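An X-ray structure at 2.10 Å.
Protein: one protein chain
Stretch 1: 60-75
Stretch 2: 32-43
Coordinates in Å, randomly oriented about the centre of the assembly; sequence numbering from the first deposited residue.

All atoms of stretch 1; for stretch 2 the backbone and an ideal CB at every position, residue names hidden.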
ATOM      1  N   SER B  60      -4.938  -3.190  -3.289  1.00 27.47           N
ATOM      2  CA  SER B  60      -5.977  -3.063  -2.270  1.00 29.74           C
ATOM      3  C   SER B  60      -6.966  -1.935  -2.526  1.00 31.78           C
ATOM      4  O   SER B  60      -6.590  -0.844  -2.949  1.00 33.73           O
ATOM      5  CB  SER B  60      -5.338  -2.881  -0.898  1.00 30.16           C
ATOM      6  OG  SER B  60      -4.946  -4.136  -0.363  1.00 29.40           O
ATOM      7  N   VAL B  61      -8.238  -2.214  -2.270  1.00 29.22           N
ATOM      8  CA  VAL B  61      -9.291  -1.219  -2.418  1.00 26.02           C
ATOM      9  C   VAL B  61      -9.293  -0.300  -1.197  1.00 27.33           C
ATOM     10  O   VAL B  61      -9.704  -0.699  -0.107  1.00 23.64           O
ATOM     11  CB  VAL B  61     -10.671  -1.876  -2.593  1.00 25.58           C
ATOM     12  CG1 VAL B  61     -11.746  -0.816  -2.845  1.00 22.45           C
ATOM     13  CG2 VAL B  61     -10.630  -2.888  -3.739  1.00 28.10           C
ATOM     14  N   HIS B  62      -8.812   0.925  -1.387  1.00 27.55           N
ATOM     15  CA  HIS B  62      -8.680   1.891  -0.298  1.00 28.54           C
ATOM     16  C   HIS B  62      -9.967   2.069   0.506  1.00 27.46           C
ATOM     17  O   HIS B  62      -9.945   2.013   1.741  1.00 24.44           O
ATOM     18  CB  HIS B  62      -8.228   3.247  -0.840  1.00 27.24           C
ATOM     19  CG  HIS B  62      -6.884   3.213  -1.495  1.00 28.57           C
ATOM     20  ND1 HIS B  62      -6.403   4.261  -2.246  1.00 31.78           N
ATOM     21  CD2 HIS B  62      -5.924   2.259  -1.515  1.00 25.27           C
ATOM     22  CE1 HIS B  62      -5.202   3.953  -2.707  1.00 29.42           C
ATOM     23  NE2 HIS B  62      -4.888   2.746  -2.277  1.00 32.07           N
ATOM     24  N   GLU B  63     -11.070   2.324  -0.198  1.00 24.04           N
ATOM     25  CA  GLU B  63     -12.374   2.516   0.440  1.00 25.81           C
ATOM     26  C   GLU B  63     -12.728   1.417   1.440  1.00 24.84           C
ATOM     27  O   GLU B  63     -13.224   1.700   2.530  1.00 26.05           O
ATOM     28  CB  GLU B  63     -13.495   2.629  -0.608  1.00 26.17           C
ATOM     29  CG  GLU B  63     -14.749   3.288  -0.025  1.00 29.99           C
ATOM     30  CD  GLU B  63     -15.919   3.338  -0.989  1.00 32.97           C
ATOM     31  OE1 GLU B  63     -15.722   3.076  -2.199  1.00 37.39           O
ATOM     32  OE2 GLU B  63     -17.048   3.647  -0.535  1.00 33.48           O
ATOM     33  N   THR B  64     -12.499   0.167   1.053  1.00 22.94           N
ATOM     34  CA  THR B  64     -12.837  -0.968   1.908  1.00 21.48           C
ATOM     35  C   THR B  64     -12.051  -0.954   3.213  1.00 22.32           C
ATOM     36  O   THR B  64     -12.627  -0.992   4.300  1.00 23.49           O
ATOM     37  CB  THR B  64     -12.581  -2.314   1.194  1.00 24.42           C
ATOM     38  OG1 THR B  64     -13.405  -2.398   0.026  1.00 23.54           O
ATOM     39  CG2 THR B  64     -12.941  -3.469   2.107  1.00 26.74           C
ATOM     40  N   PHE B  65     -10.731  -0.867   3.103  1.00 19.84           N
ATOM     41  CA  PHE B  65      -9.864  -0.904   4.273  1.00 20.50           C
ATOM     42  C   PHE B  65      -9.941   0.336   5.170  1.00 22.98           C
ATOM     43  O   PHE B  65      -9.864   0.205   6.392  1.00 21.64           O
ATOM     44  CB  PHE B  65      -8.430  -1.173   3.824  1.00 20.74           C
ATOM     45  CG  PHE B  65      -8.226  -2.579   3.377  1.00 23.70           C
ATOM     46  CD1 PHE B  65      -8.191  -3.608   4.302  1.00 24.29           C
ATOM     47  CD2 PHE B  65      -8.151  -2.888   2.027  1.00 22.19           C
ATOM     48  CE1 PHE B  65      -8.036  -4.914   3.901  1.00 24.39           C
ATOM     49  CE2 PHE B  65      -8.001  -4.200   1.613  1.00 22.39           C
ATOM     50  CZ  PHE B  65      -7.939  -5.215   2.553  1.00 26.26           C
ATOM     51  N   ASP B  66     -10.055   1.530   4.589  1.00 22.44           N
ATOM     52  CA  ASP B  66     -10.251   2.731   5.408  1.00 26.45           C
ATOM     53  C   ASP B  66     -11.532   2.656   6.241  1.00 27.02           C
ATOM     54  O   ASP B  66     -11.522   2.960   7.433  1.00 27.11           O
ATOM     55  CB  ASP B  66     -10.254   4.013   4.556  1.00 28.08           C
ATOM     56  CG  ASP B  66      -8.962   4.201   3.767  1.00 29.91           C
ATOM     57  OD1 ASP B  66      -7.912   3.686   4.209  1.00 30.32           O
ATOM     58  OD2 ASP B  66      -8.990   4.890   2.725  1.00 31.82           O
ATOM     59  N   TYR B  67     -12.642   2.296   5.612  1.00 26.21           N
ATOM     60  CA  TYR B  67     -13.893   2.142   6.350  1.00 26.16           C
ATOM     61  C   TYR B  67     -13.825   1.055   7.433  1.00 28.39           C
ATOM     62  O   TYR B  67     -14.240   1.283   8.567  1.00 31.30           O
ATOM     63  CB  TYR B  67     -15.063   1.862   5.414  1.00 25.19           C
ATOM     64  CG  TYR B  67     -16.367   2.161   6.113  1.00 27.67           C
ATOM     65  CD1 TYR B  67     -16.871   3.454   6.148  1.00 27.12           C
ATOM     66  CD2 TYR B  67     -17.068   1.164   6.775  1.00 27.26           C
ATOM     67  CE1 TYR B  67     -18.054   3.745   6.811  1.00 28.80           C
ATOM     68  CE2 TYR B  67     -18.249   1.444   7.437  1.00 27.42           C
ATOM     69  CZ  TYR B  67     -18.735   2.731   7.452  1.00 30.51           C
ATOM     70  OH  TYR B  67     -19.908   3.008   8.110  1.00 33.55           O
ATOM     71  N   LEU B  68     -13.360  -0.134   7.062  1.00 24.83           N
ATOM     72  CA  LEU B  68     -13.198  -1.231   8.018  1.00 25.32           C
ATOM     73  C   LEU B  68     -12.294  -0.922   9.209  1.00 28.24           C
ATOM     74  O   LEU B  68     -12.576  -1.361  10.323  1.00 32.67           O
ATOM     75  CB  LEU B  68     -12.682  -2.487   7.305  1.00 24.91           C
ATOM     76  CG  LEU B  68     -13.690  -3.612   7.011  1.00 31.86           C
ATOM     77  CD1 LEU B  68     -15.114  -3.152   6.764  1.00 36.92           C
ATOM     78  CD2 LEU B  68     -13.172  -4.555   5.920  1.00 30.60           C
ATOM     79  N   PHE B  69     -11.211  -0.188   8.991  1.00 24.06           N
ATOM     80  CA  PHE B  69     -10.360   0.193  10.112  1.00 26.78           C
ATOM     81  C   PHE B  69     -10.953   1.301  10.974  1.00 28.61           C
ATOM     82  O   PHE B  69     -11.116   1.116  12.174  1.00 29.74           O
ATOM     83  CB  PHE B  69      -8.971   0.622   9.636  1.00 29.61           C
ATOM     84  CG  PHE B  69      -8.075   1.103  10.751  1.00 28.74           C
ATOM     85  CD1 PHE B  69      -7.457   0.201  11.594  1.00 30.29           C
ATOM     86  CD2 PHE B  69      -7.828   2.453  10.934  1.00 29.73           C
ATOM     87  CE1 PHE B  69      -6.629   0.629  12.619  1.00 33.30           C
ATOM     88  CE2 PHE B  69      -6.991   2.893  11.952  1.00 30.02           C
ATOM     89  CZ  PHE B  69      -6.398   1.980  12.796  1.00 31.89           C
ATOM     90  N   HIS B  70     -11.267   2.442  10.362  1.00 27.58           N
ATOM     91  CA  HIS B  70     -11.681   3.640  11.100  1.00 31.68           C
ATOM     92  C   HIS B  70     -13.055   3.544  11.746  1.00 39.09           C
ATOM     93  O   HIS B  70     -13.260   4.014  12.862  1.00 43.10           O
ATOM     94  CB  HIS B  70     -11.672   4.859  10.171  1.00 33.60           C
ATOM     95  CG  HIS B  70     -10.309   5.249   9.687  1.00 39.11           C
ATOM     96  ND1 HIS B  70      -9.324   5.713  10.533  1.00 42.34           N
ATOM     97  CD2 HIS B  70      -9.768   5.243   8.445  1.00 39.49           C
ATOM     98  CE1 HIS B  70      -8.235   5.981   9.833  1.00 43.88           C
ATOM     99  NE2 HIS B  70      -8.476   5.702   8.564  1.00 42.72           N
ATOM    100  N   GLN B  71     -14.002   2.941  11.043  1.00 48.13           N
ATOM    101  CA  GLN B  71     -15.402   3.114  11.403  1.00 51.18           C
ATOM    102  C   GLN B  71     -16.112   1.829  11.791  1.00 52.96           C
ATOM    103  O   GLN B  71     -16.885   1.819  12.747  1.00 58.14           O
ATOM    104  CB  GLN B  71     -16.151   3.804  10.264  1.00 54.17           C
ATOM    105  CG  GLN B  71     -16.003   5.306  10.308  1.00 58.25           C
ATOM    106  CD  GLN B  71     -16.570   5.891  11.586  1.00 61.34           C
ATOM    107  OE1 GLN B  71     -17.598   5.431  12.089  1.00 63.24           O
ATOM    108  NE2 GLN B  71     -15.887   6.886  12.137  1.00 63.28           N
ATOM    109  N   ALA B  72     -15.881   0.753  11.048  1.00 48.17           N
ATOM    110  CA  ALA B  72     -16.667  -0.451  11.272  1.00 46.34           C
ATOM    111  C   ALA B  72     -16.164  -1.324  12.423  1.00 42.94           C
ATOM    112  O   ALA B  72     -14.970  -1.374  12.719  1.00 41.66           O
ATOM    113  CB  ALA B  72     -16.715  -1.264   9.989  1.00 46.35           C
ATOM    114  N   LYS B  73     -17.106  -2.041  13.023  1.00 42.65           N
ATOM    115  CA  LYS B  73     -16.857  -3.039  14.052  1.00 43.55           C
ATOM    116  C   LYS B  73     -17.483  -4.316  13.494  1.00 42.38           C
ATOM    117  O   LYS B  73     -18.499  -4.823  13.969  1.00 49.72           O
ATOM    118  CB  LYS B  73     -17.436  -2.592  15.410  1.00 48.96           C
ATOM    119  CG  LYS B  73     -17.766  -3.674  16.452  1.00 55.11           C
ATOM    120  CD  LYS B  73     -16.579  -4.536  16.835  1.00 58.76           C
ATOM    121  CE  LYS B  73     -17.036  -5.684  17.723  1.00 64.51           C
ATOM    122  NZ  LYS B  73     -17.361  -6.903  16.930  1.00 68.19           N
ATOM    123  N   ILE B  74     -16.901  -4.758  12.388  1.00 36.83           N
ATOM    124  CA  ILE B  74     -17.371  -5.910  11.639  1.00 34.68           C
ATOM    125  C   ILE B  74     -16.123  -6.646  11.158  1.00 30.66           C
ATOM    126  O   ILE B  74     -15.067  -6.033  11.026  1.00 34.95           O
ATOM    127  CB  ILE B  74     -18.271  -5.474  10.460  1.00 34.45           C
ATOM    128  CG1 ILE B  74     -18.943  -6.663   9.796  1.00 34.65           C
ATOM    129  CG2 ILE B  74     -17.473  -4.682   9.425  1.00 38.47           C
ATOM    130  CD1 ILE B  74     -19.772  -6.253   8.613  1.00 36.77           C
ATOM    131  N   GLU B  75     -16.227  -7.945  10.905  1.00 26.91           N
ATOM    132  CA  GLU B  75     -15.072  -8.722  10.448  1.00 26.73           C
ATOM    133  C   GLU B  75     -15.284  -9.436   9.123  1.00 25.80           C
ATOM    134  O   GLU B  75     -16.406  -9.816   8.785  1.00 22.95           O
ATOM    135  CB  GLU B  75     -14.655  -9.752  11.501  1.00 30.80           C
ATOM    136  CG  GLU B  75     -14.206  -9.156  12.816  1.00 37.68           C
ATOM    137  CD  GLU B  75     -13.731 -10.209  13.803  1.00 46.17           C
ATOM    138  OE1 GLU B  75     -13.619 -11.392  13.411  1.00 46.52           O
ATOM    139  OE2 GLU B  75     -13.458  -9.852  14.969  1.00 51.51           O
ATOM    140  N   UNK B  32     -24.938   1.011  -3.621  1.00 40.83           N
ATOM    141  CA  UNK B  32     -24.306   1.775  -4.698  1.00 47.94           C
ATOM    142  C   UNK B  32     -22.790   1.859  -4.595  1.00 45.79           C
ATOM    143  O   UNK B  32     -22.099   2.030  -5.600  1.00 47.73           O
ATOM    144  CB  UNK B  32     -24.881   3.193  -4.722  1.00 47.94           C
ATOM    145  N   UNK B  33     -22.268   1.725  -3.384  1.00 42.04           N
ATOM    146  CA  UNK B  33     -20.831   1.807  -3.176  1.00 37.38           C
ATOM    147  C   UNK B  33     -20.453   1.031  -1.928  1.00 35.51           C
ATOM    148  O   UNK B  33     -21.317   0.696  -1.115  1.00 32.48           O
ATOM    149  CB  UNK B  33     -20.376   3.263  -3.065  1.00 37.38           C
ATOM    150  N   UNK B  34     -19.160   0.752  -1.790  1.00 34.33           N
ATOM    151  CA  UNK B  34     -18.647  -0.109  -0.728  1.00 29.94           C
ATOM    152  C   UNK B  34     -19.062   0.396   0.650  1.00 28.40           C
ATOM    153  O   UNK B  34     -19.523  -0.375   1.482  1.00 29.36           O
ATOM    154  CB  UNK B  34     -17.122  -0.203  -0.813  1.00 29.94           C
ATOM    155  N   UNK B  35     -18.943   1.699   0.869  1.00 30.91           N
ATOM    156  CA  UNK B  35     -19.322   2.295   2.148  1.00 30.54           C
ATOM    157  C   UNK B  35     -20.776   1.999   2.527  1.00 31.50           C
ATOM    158  O   UNK B  35     -21.062   1.618   3.663  1.00 29.54           O
ATOM    159  CB  UNK B  35     -19.101   3.808   2.099  1.00 30.54           C
ATOM    160  N   UNK B  36     -21.682   2.151   1.565  1.00 30.15           N
ATOM    161  CA  UNK B  36     -23.101   1.907   1.797  1.00 30.57           C
ATOM    162  C   UNK B  36     -23.422   0.421   1.966  1.00 34.17           C
ATOM    163  O   UNK B  36     -24.318   0.065   2.734  1.00 34.52           O
ATOM    164  CB  UNK B  36     -23.920   2.483   0.640  1.00 30.57           C
ATOM    165  N   UNK B  37     -22.718  -0.441   1.232  1.00 30.97           N
ATOM    166  CA  UNK B  37     -22.781  -1.881   1.478  1.00 30.97           C
ATOM    167  C   UNK B  37     -22.487  -2.242   2.934  1.00 29.41           C
ATOM    168  O   UNK B  37     -23.262  -2.955   3.576  1.00 29.57           O
ATOM    169  CB  UNK B  37     -21.795  -2.607   0.561  1.00 30.97           C
ATOM    170  N   UNK B  38     -21.355  -1.762   3.439  1.00 28.52           N
ATOM    171  CA  UNK B  38     -20.977  -1.997   4.830  1.00 31.38           C
ATOM    172  C   UNK B  38     -21.919  -1.324   5.834  1.00 32.32           C
ATOM    173  O   UNK B  38     -22.309  -1.937   6.828  1.00 35.63           O
ATOM    174  CB  UNK B  38     -19.548  -1.502   5.062  1.00 31.38           C
ATOM    175  N   UNK B  39     -22.295  -0.077   5.571  1.00 32.01           N
ATOM    176  CA  UNK B  39     -23.293   0.620   6.399  1.00 34.71           C
ATOM    177  C   UNK B  39     -24.628  -0.121   6.504  1.00 34.18           C
ATOM    178  O   UNK B  39     -25.277  -0.096   7.550  1.00 32.56           O
ATOM    179  CB  UNK B  39     -23.542   2.019   5.832  1.00 34.71           C
ATOM    180  N   UNK B  40     -25.036  -0.768   5.416  1.00 35.71           N
ATOM    181  CA  UNK B  40     -26.236  -1.610   5.408  1.00 34.37           C
ATOM    182  C   UNK B  40     -26.208  -2.692   6.489  1.00 37.06           C
ATOM    183  O   UNK B  40     -27.230  -3.011   7.095  1.00 35.39           O
ATOM    184  CB  UNK B  40     -26.399  -2.265   4.035  1.00 34.37           C
ATOM    185  N   UNK B  41     -25.034  -3.265   6.726  1.00 34.17           N
ATOM    186  CA  UNK B  41     -24.902  -4.256   7.782  1.00 37.15           C
ATOM    187  C   UNK B  41     -25.003  -3.571   9.132  1.00 38.09           C
ATOM    188  O   UNK B  41     -25.668  -4.058  10.044  1.00 36.37           O
ATOM    189  CB  UNK B  41     -23.581  -5.018   7.658  1.00 37.15           C
ATOM    190  N   UNK B  42     -24.313  -2.439   9.242  1.00 39.96           N
ATOM    191  CA  UNK B  42     -24.229  -1.680  10.479  1.00 43.11           C
ATOM    192  C   UNK B  42     -25.628  -1.263  10.934  1.00 44.92           C
ATOM    193  O   UNK B  42     -25.922  -1.218  12.128  1.00 45.16           O
ATOM    194  CB  UNK B  42     -23.333  -0.453  10.298  1.00 43.11           C
ATOM    195  N   UNK B  43     -26.481  -0.954   9.962  1.00 45.99           N
ATOM    196  CA  UNK B  43     -27.861  -0.555  10.213  1.00 47.30           C
ATOM    197  C   UNK B  43     -28.820  -1.726  10.423  1.00 46.86           C
ATOM    198  O   UNK B  43     -30.015  -1.517  10.626  1.00 44.88           O
ATOM    199  CB  UNK B  43     -28.360   0.299   9.046  1.00 47.30           C
TER

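Position 32 has nothing of stretch 1 within 5.5 Å of its ideal CB, so the visible atoms set no preference; it is Glu-32.

Position 33 combines phi/psi of -154/165° with a helix starting immediately after it, the signature of an N-cap. Its ideal CB is 4.2 Å from Glu-63 OE2, which counts against a second negative charge, Asp, and favours the neutral caps Ser, Thr and Asn. It is Asn-33, whose OD1 accepts from the backbone N of position 36 at 2.8 Å, a capping bond.

At position 34 the ideal CB points toward stretch 1 and lies 3.7 Å from Glu-63 CD and 4.4 Å from Thr-64 OG1, with the Val-61 methyls beyond. A medium aliphatic such as Val, Leu or Ile fits. Ile-34 places CD1 3.6 Å from Val-61 CG1 and CG2 3.5 Å from Thr-64 OG1. A water accepts from Ile-34 N (3.0 Å) and donates to Glu-63 OE1 (2.6 Å).

Position 35 points sideways, but its ideal CB is 3.3 Å from Glu-63 OE2, and its backbone N already faces that carboxylate. A short donor, Ser or Thr, is favoured; a methyl could also use the Tyr-67 ring, since Tyr-67 CD1 is 4.6 Å from the ideal CB of position 35. Thr-35 does both: OG1 donates to Glu-63 OE2 at 2.6 Å, N donates to the same OE2 at 3.1 Å (148°), and CG2 lies 3.8 Å from Tyr-67 CE1.

Positions 36 and 37 have ideal CBs beyond 5.5 Å of stretch 1, leaving the choice open; they are Glu-36 and Val-37.

Position 38 points toward a hydrophobic recess, its ideal CB 4.0 Å from Tyr-67 CE2 and 5.0 Å from Leu-68 CD1. Leu, Ile or Met would suit. In Ile-38 the closest pairs are CG2 to Tyr-67 CE2 (3.5 Å), CD1 to Leu-68 CD1 (3.7 Å) and CG2 to Ala-72 CB (4.2 Å).

Position 39 points sideways, its ideal CB 4.4 Å from Tyr-67 OH; a long flexible chain could pass the hydroxyl. Lys-39 packs CG 3.1 Å from Tyr-67 OH, then leads away to a salt bridge, NZ to Glu-36 OE2 at 2.9 Å.

Position 40, Ala-40, is out of reach. At position 41 the ideal CB points toward Ile-74 CD1, 4.1 Å away, inviting an aromatic or large aliphatic group. Tyr-41 offers a ring face: Ile-74 CD1 lies 3.6 Å from the Tyr-41 ring centroid, 24° off the normal, a CH-pi contact.

Position 42 points toward stretch 1, its ideal CB 5.3 Å from Tyr-67 OH, so a longer polar chain such as Glu or Gln could reach it. Glu-42 OE1 accepts from Tyr-67 OH at a very short 2.4 Å, near the ring plane, leaving Tyr-67 among Thr-35, Ile-38, Lys-39 and Glu-42. Position 43, beyond reach, is Ser-43.

Stretch 2 32-43: ENITEVIKAYES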
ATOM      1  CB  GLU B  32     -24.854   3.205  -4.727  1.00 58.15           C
ATOM      2  CG  GLU B  32     -25.371   3.700  -3.375  1.00 67.24           C
ATOM      3  CD  GLU B  32     -25.624   5.191  -3.327  1.00 75.67           C
ATOM      4  OE1 GLU B  32     -25.680   5.841  -4.392  1.00 80.25           O
ATOM      5  OE2 GLU B  32     -25.749   5.733  -2.205  1.00 77.24           O
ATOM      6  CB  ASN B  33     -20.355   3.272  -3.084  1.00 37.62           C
ATOM      7  CG  ASN B  33     -20.969   4.039  -1.907  1.00 43.05           C
ATOM      8  OD1 ASN B  33     -20.972   3.577  -0.764  1.00 43.33           O
ATOM      9  ND2 ASN B  33     -21.480   5.229  -2.192  1.00 46.29           N
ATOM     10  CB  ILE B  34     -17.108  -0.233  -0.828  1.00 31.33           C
ATOM     11  CG1 ILE B  34     -16.741  -1.061  -2.073  1.00 31.88           C
ATOM     12  CG2 ILE B  34     -16.519  -0.844   0.440  1.00 28.79           C
ATOM     13  CD1 ILE B  34     -15.370  -0.767  -2.648  1.00 30.62           C
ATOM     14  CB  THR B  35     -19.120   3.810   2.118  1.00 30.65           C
ATOM     15  OG1 THR B  35     -17.736   4.090   1.896  1.00 29.23           O
ATOM     16  CG2 THR B  35     -19.575   4.453   3.424  1.00 28.53           C
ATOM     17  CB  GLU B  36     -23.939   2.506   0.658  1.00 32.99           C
ATOM     18  CG  GLU B  36     -23.992   4.034   0.668  1.00 33.12           C
ATOM     19  CD  GLU B  36     -24.363   4.610   2.032  1.00 36.00           C
ATOM     20  OE1 GLU B  36     -25.282   4.068   2.688  1.00 39.50           O
ATOM     21  OE2 GLU B  36     -23.717   5.594   2.458  1.00 33.42           O
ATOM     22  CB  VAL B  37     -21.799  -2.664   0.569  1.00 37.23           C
ATOM     23  CG1 VAL B  37     -21.889  -4.150   0.856  1.00 31.70           C
ATOM     24  CG2 VAL B  37     -22.051  -2.369  -0.914  1.00 39.02           C
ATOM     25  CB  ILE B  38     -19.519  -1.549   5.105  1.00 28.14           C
ATOM     26  CG1 ILE B  38     -18.554  -2.338   4.212  1.00 28.19           C
ATOM     27  CG2 ILE B  38     -19.160  -1.802   6.559  1.00 26.42           C
ATOM     28  CD1 ILE B  38     -17.148  -1.729   4.087  1.00 24.44           C
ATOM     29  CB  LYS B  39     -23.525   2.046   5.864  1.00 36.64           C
ATOM     30  CG  LYS B  39     -22.368   2.993   6.175  1.00 37.30           C
ATOM     31  CD  LYS B  39     -22.522   4.363   5.537  1.00 39.08           C
ATOM     32  CE  LYS B  39     -23.823   5.040   5.936  1.00 44.99           C
ATOM     33  NZ  LYS B  39     -23.995   6.341   5.219  1.00 45.19           N
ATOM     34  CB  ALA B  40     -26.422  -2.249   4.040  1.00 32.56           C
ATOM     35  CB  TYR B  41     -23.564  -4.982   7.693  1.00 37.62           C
ATOM     36  CG  TYR B  41     -23.292  -5.871   8.881  1.00 37.37           C
ATOM     37  CD1 TYR B  41     -23.747  -7.181   8.907  1.00 35.24           C
ATOM     38  CD2 TYR B  41     -22.620  -5.386  10.000  1.00 38.16           C
ATOM     39  CE1 TYR B  41     -23.506  -7.997   9.991  1.00 36.48           C
ATOM     40  CE2 TYR B  41     -22.377  -6.193  11.088  1.00 40.63           C
ATOM     41  CZ  TYR B  41     -22.822  -7.500  11.077  1.00 41.04           C
ATOM     42  OH  TYR B  41     -22.584  -8.307  12.164  1.00 43.50           O
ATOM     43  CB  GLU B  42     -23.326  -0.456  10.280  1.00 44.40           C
ATOM     44  CG  GLU B  42     -21.832  -0.774  10.256  1.00 46.54           C
ATOM     45  CD  GLU B  42     -20.972   0.454  10.025  1.00 50.25           C
ATOM     46  OE1 GLU B  42     -21.242   1.188   9.053  1.00 51.04           O
ATOM     47  OE2 GLU B  42     -20.044   0.701  10.824  1.00 53.43           O
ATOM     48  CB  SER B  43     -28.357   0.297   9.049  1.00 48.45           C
ATOM     49  OG  SER B  43     -27.837   1.606   9.141  1.00 57.30           O
TER
HETATM   50  O   HOH W   1     -17.401   2.000  -3.879  1.00 36.19           O
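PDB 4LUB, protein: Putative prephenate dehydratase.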